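Local coordinates for protein CghA (Chaetomium globosum, PDB 6KBC) that belongs to the Diels-Alderase family of two-domain, beta-rich proteins of the calycin clan and holds the ligand WK1 in a pocket, at residues M233-V245 with V256-Q268. Sequence-based numbering, arbitrary orientation.
With WK1 ((2S)-3-[(2S,4E)-4-[[(1R,2S,4aR,6S,8R,8aS)-2-[(E)-but-2-en-2-yl]-6,8-dimethyl-1,2,4a,5,6,7,8,8a-octahydronaphthalen-1-yl]-oxidanyl-methylidene]-3,5-bis(oxidanylidene)pyrrolidin-2-yl]-2-methyl-2-oxidanyl-propanoic acid), chain B.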
loop_
_atom_site.group_PDB
_atom_site.type_symbol
_atom_site.label_atom_id
_atom_site.label_comp_id
_atom_site.label_asym_id
_atom_site.label_seq_id
_atom_site.Cartn_x
_atom_site.Cartn_y
_atom_site.Cartn_z
ATOM N N MET A 233 10.336 9.541 -10.439
ATOM C CA MET A 233 9.526 10.668 -10.954
ATOM C C MET A 233 8.363 10.948 -10.005
ATOM O O MET A 233 7.969 10.060 -9.278
ATOM C CB MET A 233 9.001 10.382 -12.362
ATOM C CG MET A 233 7.814 9.447 -12.422
ATOM S SD MET A 233 8.178 7.732 -12.127
ATOM C CE MET A 233 8.956 7.211 -13.641
ATOM N N VAL A 234 7.863 12.167 -9.998
ATOM C CA VAL A 234 6.773 12.462 -9.074
ATOM C C VAL A 234 5.545 11.790 -9.678
ATOM O O VAL A 234 5.242 11.965 -10.864
ATOM C CB VAL A 234 6.552 13.968 -8.852
ATOM C CG1 VAL A 234 7.781 14.629 -8.266
ATOM C CG2 VAL A 234 6.001 14.665 -10.045
ATOM N N TRP A 235 4.883 10.947 -8.894
ATOM C CA TRP A 235 3.886 10.074 -9.497
ATOM C C TRP A 235 2.599 10.826 -9.800
ATOM O O TRP A 235 1.875 10.465 -10.734
ATOM C CB TRP A 235 3.653 8.872 -8.585
ATOM C CG TRP A 235 2.814 9.128 -7.400
ATOM C CD1 TRP A 235 3.218 9.588 -6.171
ATOM C CD2 TRP A 235 1.410 8.900 -7.305
ATOM N NE1 TRP A 235 2.132 9.681 -5.326
ATOM C CE2 TRP A 235 1.012 9.260 -5.998
ATOM C CE3 TRP A 235 0.447 8.428 -8.201
ATOM C CZ2 TRP A 235 -0.308 9.154 -5.570
ATOM C CZ3 TRP A 235 -0.861 8.324 -7.774
ATOM C CH2 TRP A 235 -1.228 8.689 -6.474
ATOM N N GLY A 236 2.330 11.895 -9.054
ATOM C CA GLY A 236 1.132 12.677 -9.287
ATOM C C GLY A 236 1.051 13.253 -10.684
ATOM O O GLY A 236 -0.044 13.408 -11.232
ATOM N N LYS A 237 2.198 13.568 -11.284
ATOM C CA LYS A 237 2.201 14.105 -12.638
ATOM C C LYS A 237 2.008 13.023 -13.685
ATOM O O LYS A 237 1.854 13.345 -14.866
ATOM C CB LYS A 237 3.509 14.852 -12.925
ATOM C CG LYS A 237 3.682 16.165 -12.165
ATOM C CD LYS A 237 5.088 16.725 -12.414
ATOM C CE LYS A 237 5.308 18.066 -11.734
ATOM N NZ LYS A 237 6.420 18.823 -12.379
ATOM N N GLU A 238 2.010 11.754 -13.285
ATOM C CA GLU A 238 1.896 10.666 -14.232
ATOM C C GLU A 238 0.554 9.937 -14.180
ATOM O O GLU A 238 0.249 9.189 -15.114
ATOM C CB GLU A 238 3.029 9.659 -13.992
ATOM C CG GLU A 238 4.399 10.192 -14.392
ATOM C CD GLU A 238 4.625 10.119 -15.887
ATOM O OE1 GLU A 238 5.053 9.045 -16.367
ATOM O OE2 GLU A 238 4.355 11.127 -16.584
ATOM N N ALA A 239 -0.255 10.128 -13.132
ATOM C CA ALA A 239 -1.448 9.319 -12.919
ATOM C C ALA A 239 -2.689 10.190 -12.767
ATOM O O ALA A 239 -2.617 11.334 -12.303
ATOM C CB ALA A 239 -1.302 8.428 -11.665
ATOM N N THR A 240 -3.842 9.627 -13.145
ATOM C CA THR A 240 -5.137 10.209 -12.794
ATOM C C THR A 240 -5.880 9.382 -11.760
ATOM O O THR A 240 -6.883 9.853 -11.209
ATOM C CB THR A 240 -6.039 10.372 -14.029
ATOM O OG1 THR A 240 -6.083 9.144 -14.770
ATOM C CG2 THR A 240 -5.503 11.493 -14.938
ATOM N N ASP A 241 -5.399 8.178 -11.467
ATOM C CA ASP A 241 -6.109 7.263 -10.588
ATOM C C ASP A 241 -5.109 6.298 -9.975
ATOM O O ASP A 241 -4.254 5.753 -10.679
ATOM C CB ASP A 241 -7.193 6.503 -11.360
ATOM C CG ASP A 241 -8.335 6.050 -10.474
ATOM O OD1 ASP A 241 -8.087 5.254 -9.541
ATOM O OD2 ASP A 241 -9.476 6.507 -10.688
ATOM N N ALA A 242 -5.219 6.091 -8.670
ATOM C CA ALA A 242 -4.413 5.087 -7.991
ATOM C C ALA A 242 -5.337 4.329 -7.056
ATOM O O ALA A 242 -6.133 4.944 -6.343
ATOM C CB ALA A 242 -3.249 5.721 -7.219
ATOM N N LEU A 243 -5.266 3.003 -7.084
ATOM C CA LEU A 243 -6.090 2.173 -6.213
ATOM C C LEU A 243 -5.200 1.214 -5.442
ATOM O O LEU A 243 -4.561 0.343 -6.042
ATOM C CB LEU A 243 -7.123 1.386 -7.010
ATOM C CG LEU A 243 -7.849 0.321 -6.166
ATOM C CD1 LEU A 243 -8.703 0.977 -5.104
ATOM C CD2 LEU A 243 -8.689 -0.565 -7.073
ATOM N N PHE A 244 -5.170 1.370 -4.122
ATOM C CA PHE A 244 -4.586 0.381 -3.215
ATOM C C PHE A 244 -5.684 -0.522 -2.682
ATOM O O PHE A 244 -6.740 -0.036 -2.277
ATOM C CB PHE A 244 -3.885 1.051 -2.030
ATOM C CG PHE A 244 -3.359 0.057 -1.003
ATOM C CD1 PHE A 244 -2.103 -0.509 -1.153
ATOM C CD2 PHE A 244 -4.132 -0.317 0.091
ATOM C CE1 PHE A 244 -1.609 -1.443 -0.213
ATOM C CE2 PHE A 244 -3.656 -1.243 1.036
ATOM C CZ PHE A 244 -2.395 -1.808 0.875
ATOM N N VAL A 245 -5.434 -1.835 -2.652
ATOM C CA VAL A 245 -6.362 -2.771 -2.020
ATOM C C VAL A 245 -5.574 -3.768 -1.199
ATOM O O VAL A 245 -4.579 -4.322 -1.673
ATOM C CB VAL A 245 -7.203 -3.571 -3.040
ATOM C CG1 VAL A 245 -8.099 -4.561 -2.322
ATOM C CG2 VAL A 245 -8.012 -2.672 -3.926
ATOM N N VAL A 256 -3.571 -5.132 -4.201
ATOM C CA VAL A 256 -3.621 -4.449 -5.489
ATOM C C VAL A 256 -2.940 -3.107 -5.353
ATOM O O VAL A 256 -3.139 -2.394 -4.367
ATOM C CB VAL A 256 -5.071 -4.234 -5.993
ATOM C CG1 VAL A 256 -5.076 -3.389 -7.279
ATOM C CG2 VAL A 256 -5.757 -5.563 -6.245
ATOM N N MET A 257 -2.154 -2.750 -6.360
ATOM C CA MET A 257 -1.748 -1.367 -6.592
ATOM C C MET A 257 -1.984 -1.156 -8.079
ATOM O O MET A 257 -1.231 -1.704 -8.890
ATOM C CB MET A 257 -0.286 -1.128 -6.206
ATOM C CG MET A 257 0.155 0.346 -6.255
ATOM S SD MET A 257 -1.023 1.629 -5.754
ATOM C CE MET A 257 -0.850 1.411 -4.002
ATOM N N ARG A 258 -3.058 -0.438 -8.434
ATOM C CA ARG A 258 -3.423 -0.185 -9.827
ATOM C C ARG A 258 -3.309 1.311 -10.122
ATOM O O ARG A 258 -3.874 2.136 -9.393
ATOM C CB ARG A 258 -4.849 -0.691 -10.158
ATOM C CG ARG A 258 -5.172 -0.566 -11.682
ATOM C CD ARG A 258 -5.789 0.817 -11.824
ATOM N NE ARG A 258 -7.116 0.987 -11.243
ATOM C CZ ARG A 258 -7.558 2.123 -10.738
ATOM N NH1 ARG A 258 -6.656 3.010 -10.318
ATOM N NH2 ARG A 258 -8.824 2.248 -10.367
ATOM N N LEU A 259 -2.635 1.656 -11.229
ATOM C CA LEU A 259 -2.483 3.041 -11.661
ATOM C C LEU A 259 -3.149 3.225 -13.016
ATOM O O LEU A 259 -3.047 2.358 -13.884
ATOM C CB LEU A 259 -1.024 3.448 -11.802
ATOM C CG LEU A 259 -0.221 3.382 -10.503
ATOM C CD1 LEU A 259 1.236 3.521 -10.839
ATOM C CD2 LEU A 259 -0.675 4.530 -9.622
ATOM N N VAL A 260 -3.808 4.365 -13.186
ATOM C CA VAL A 260 -4.265 4.826 -14.489
ATOM C C VAL A 260 -3.548 6.140 -14.777
ATOM O O VAL A 260 -3.591 7.064 -13.959
ATOM C CB VAL A 260 -5.794 4.997 -14.532
ATOM C CG1 VAL A 260 -6.244 5.482 -15.931
ATOM C CG2 VAL A 260 -6.486 3.677 -14.148
ATOM N N SER A 261 -2.892 6.221 -15.934
ATOM C CA SER A 261 -2.026 7.354 -16.232
ATOM C C SER A 261 -2.832 8.621 -16.537
ATOM O O SER A 261 -4.073 8.637 -16.546
ATOM C CB SER A 261 -1.117 7.020 -17.415
ATOM O OG SER A 261 -1.816 7.210 -18.648
ATOM N N LYS A 262 -2.093 9.706 -16.787
ATOM C CA LYS A 262 -2.656 10.931 -17.328
ATOM C C LYS A 262 -3.095 10.722 -18.780
ATOM O O LYS A 262 -2.634 9.792 -19.445
ATOM C CB LYS A 262 -1.603 12.041 -17.281
ATOM C CG LYS A 262 -1.268 12.545 -15.898
ATOM C CD LYS A 262 -2.347 13.405 -15.327
ATOM C CE LYS A 262 -1.775 14.403 -14.330
ATOM N NZ LYS A 262 -2.156 13.983 -12.947
ATOM N N PRO A 263 -3.959 11.600 -19.311
ATOM C CA PRO A 263 -4.321 11.497 -20.741
ATOM C C PRO A 263 -3.148 11.660 -21.696
ATOM O O PRO A 263 -3.241 11.185 -22.831
ATOM C CB PRO A 263 -5.361 12.623 -20.945
ATOM C CG PRO A 263 -5.218 13.531 -19.755
ATOM C CD PRO A 263 -4.753 12.627 -18.613
ATOM N N HIS A 264 -2.040 12.299 -21.296
ATOM C CA HIS A 264 -0.938 12.419 -22.250
ATOM C C HIS A 264 -0.308 11.071 -22.553
ATOM O O HIS A 264 0.370 10.937 -23.576
ATOM C CB HIS A 264 0.121 13.434 -21.774
ATOM C CG HIS A 264 0.919 12.995 -20.583
ATOM N ND1 HIS A 264 0.638 13.425 -19.302
ATOM C CD2 HIS A 264 2.007 12.196 -20.481
ATOM C CE1 HIS A 264 1.506 12.888 -18.459
ATOM N NE2 HIS A 264 2.344 12.136 -19.150
ATOM N N LYS A 265 -0.546 10.056 -21.716
ATOM C CA LYS A 265 -0.193 8.688 -22.068
ATOM C C LYS A 265 -1.421 7.822 -22.310
ATOM O O LYS A 265 -1.323 6.589 -22.254
ATOM C CB LYS A 265 0.696 8.056 -20.992
ATOM C CG LYS A 265 2.089 8.652 -20.986
ATOM C CD LYS A 265 2.863 8.262 -19.738
ATOM C CE LYS A 265 4.355 8.314 -20.020
ATOM N NZ LYS A 265 5.156 8.805 -18.859
ATOM N N TYR A 266 -2.576 8.448 -22.561
ATOM C CA TYR A 266 -3.769 7.739 -23.037
ATOM C C TYR A 266 -4.323 6.788 -21.972
ATOM O O TYR A 266 -4.818 5.708 -22.286
ATOM C CB TYR A 266 -3.469 7.002 -24.343
ATOM C CG TYR A 266 -2.778 7.923 -25.335
ATOM C CD1 TYR A 266 -3.484 8.948 -25.961
ATOM C CD2 TYR A 266 -1.418 7.804 -25.602
ATOM C CE1 TYR A 266 -2.855 9.818 -26.863
ATOM C CE2 TYR A 266 -0.774 8.683 -26.496
ATOM C CZ TYR A 266 -1.499 9.675 -27.117
ATOM O OH TYR A 266 -0.884 10.538 -28.002
ATOM N N TYR A 267 -4.262 7.223 -20.711
ATOM C CA TYR A 267 -4.828 6.488 -19.579
ATOM C C TYR A 267 -4.304 5.060 -19.541
ATOM O O TYR A 267 -5.061 4.094 -19.430
ATOM C CB TYR A 267 -6.354 6.510 -19.618
ATOM C CG TYR A 267 -6.896 7.905 -19.489
ATOM C CD1 TYR A 267 -6.941 8.527 -18.257
ATOM C CD2 TYR A 267 -7.339 8.608 -20.602
ATOM C CE1 TYR A 267 -7.418 9.805 -18.126
ATOM C CE2 TYR A 267 -7.823 9.923 -20.483
ATOM C CZ TYR A 267 -7.861 10.497 -19.242
ATOM O OH TYR A 267 -8.340 11.774 -19.076
ATOM N N GLN A 268 -2.994 4.926 -19.710
ATOM C CA GLN A 268 -2.351 3.634 -19.516
ATOM C C GLN A 268 -2.813 3.026 -18.203
ATOM O O GLN A 268 -2.898 3.712 -17.181
ATOM C CB GLN A 268 -0.829 3.780 -19.508
ATOM C CG GLN A 268 -0.255 3.843 -20.890
ATOM C CD GLN A 268 1.227 4.025 -20.892
ATOM O OE1 GLN A 268 1.844 4.241 -19.843
ATOM N NE2 GLN A 268 1.825 3.932 -22.077
HETATM O O WK1 B . -1.671 11.586 4.119
HETATM C C17 WK1 B . -1.957 10.422 4.237
HETATM O O1 WK1 B . -2.122 9.909 5.307
HETATM C C19 WK1 B . -2.128 9.575 3.043
HETATM O O2 WK1 B . -2.052 10.295 1.860
HETATM C C18 WK1 B . -3.501 8.978 3.066
HETATM C C20 WK1 B . -0.985 8.602 3.135
HETATM C C22 WK1 B . -1.200 7.442 2.251
HETATM N N WK1 B . -0.280 6.325 2.352
HETATM C C21 WK1 B . 0.083 5.937 1.134
HETATM O O5 WK1 B . 0.894 4.925 0.932
HETATM C C23 WK1 B . -1.242 7.680 0.826
HETATM O O4 WK1 B . -1.940 8.621 0.224
HETATM C C24 WK1 B . -0.482 6.759 0.053
HETATM C C16 WK1 B . -0.355 6.713 -1.400
HETATM O O3 WK1 B . -1.001 7.581 -2.077
HETATM C C9 WK1 B . 0.378 5.617 -2.052
HETATM C C8 WK1 B . -0.735 4.533 -2.107
HETATM C C12 WK1 B . -1.671 4.375 -0.927
HETATM C C13 WK1 B . -1.473 3.489 0.024
HETATM C C90 WK1 B . -2.409 3.363 1.177
HETATM C C14 WK1 B . -2.870 5.247 -0.811
HETATM C C7 WK1 B . -1.630 4.712 -3.296
HETATM C C6 WK1 B . -1.091 4.808 -4.482
HETATM C C3 WK1 B . 0.388 5.022 -4.539
HETATM C C4 WK1 B . 0.905 5.933 -3.445
HETATM C C5 WK1 B . 2.417 5.813 -3.450
HETATM C C11 WK1 B . 3.016 6.825 -2.524
HETATM C C2 WK1 B . 0.963 5.371 -5.887
HETATM C C1 WK1 B . 2.407 4.990 -5.805
HETATM C C10 WK1 B . 3.151 5.041 -7.099
HETATM C C WK1 B . 3.056 5.913 -4.821
#
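K262 reaches across to the chain that leads into strand 241-245, and each part of its side chain meets something there. CB lies near E238 O; CG touches K237 O at 3.4 Å, CD lies 3.7 Å from T240 CG2, and CE comes close to both G236 O and A239 O. The side chain bends at chi2 (-74°) and again at chi4 (-107°), bringing NZ to G236 O and A239 O, to which it donates at 2.8 Å each. The first bond runs nearly along the C=O axis (167°), whereas the second meets its carbonyl from above the plane; S394 O is a further acceptor.

Next to these bonds, T240 N and D241 N both donate to V260 O, which defines a classic beta bulge. Beyond it, the antiparallel ladder runs on to V245 with V256, zipping together the two arms of the hairpin 239-249 / 252-261. D241 and R258 occupy one face: R258 NH1 reaches D241 OD1 at 2.8 Å, in the guanidinium plane but above the carboxylate plane, while L243 CB and V260 CG2 sandwich the guanidinium. D241 OD2 pairs with K307 and R319.

The face of A242, F244 and M257 lines the ligand pocket, and W235, from the turn before the strand, adds its ring, with WK1 C2 3.7 Å above the ring plane. M257 SD approaches WK1 C6 at 3.4 Å, and A242 CB lies 3.6 Å from the same atom. Chemically, the hairpin is two-sided: D241 is gathered among three cationic groups, which probably favour its ionised form, while apolar groups shape the WK1 wall.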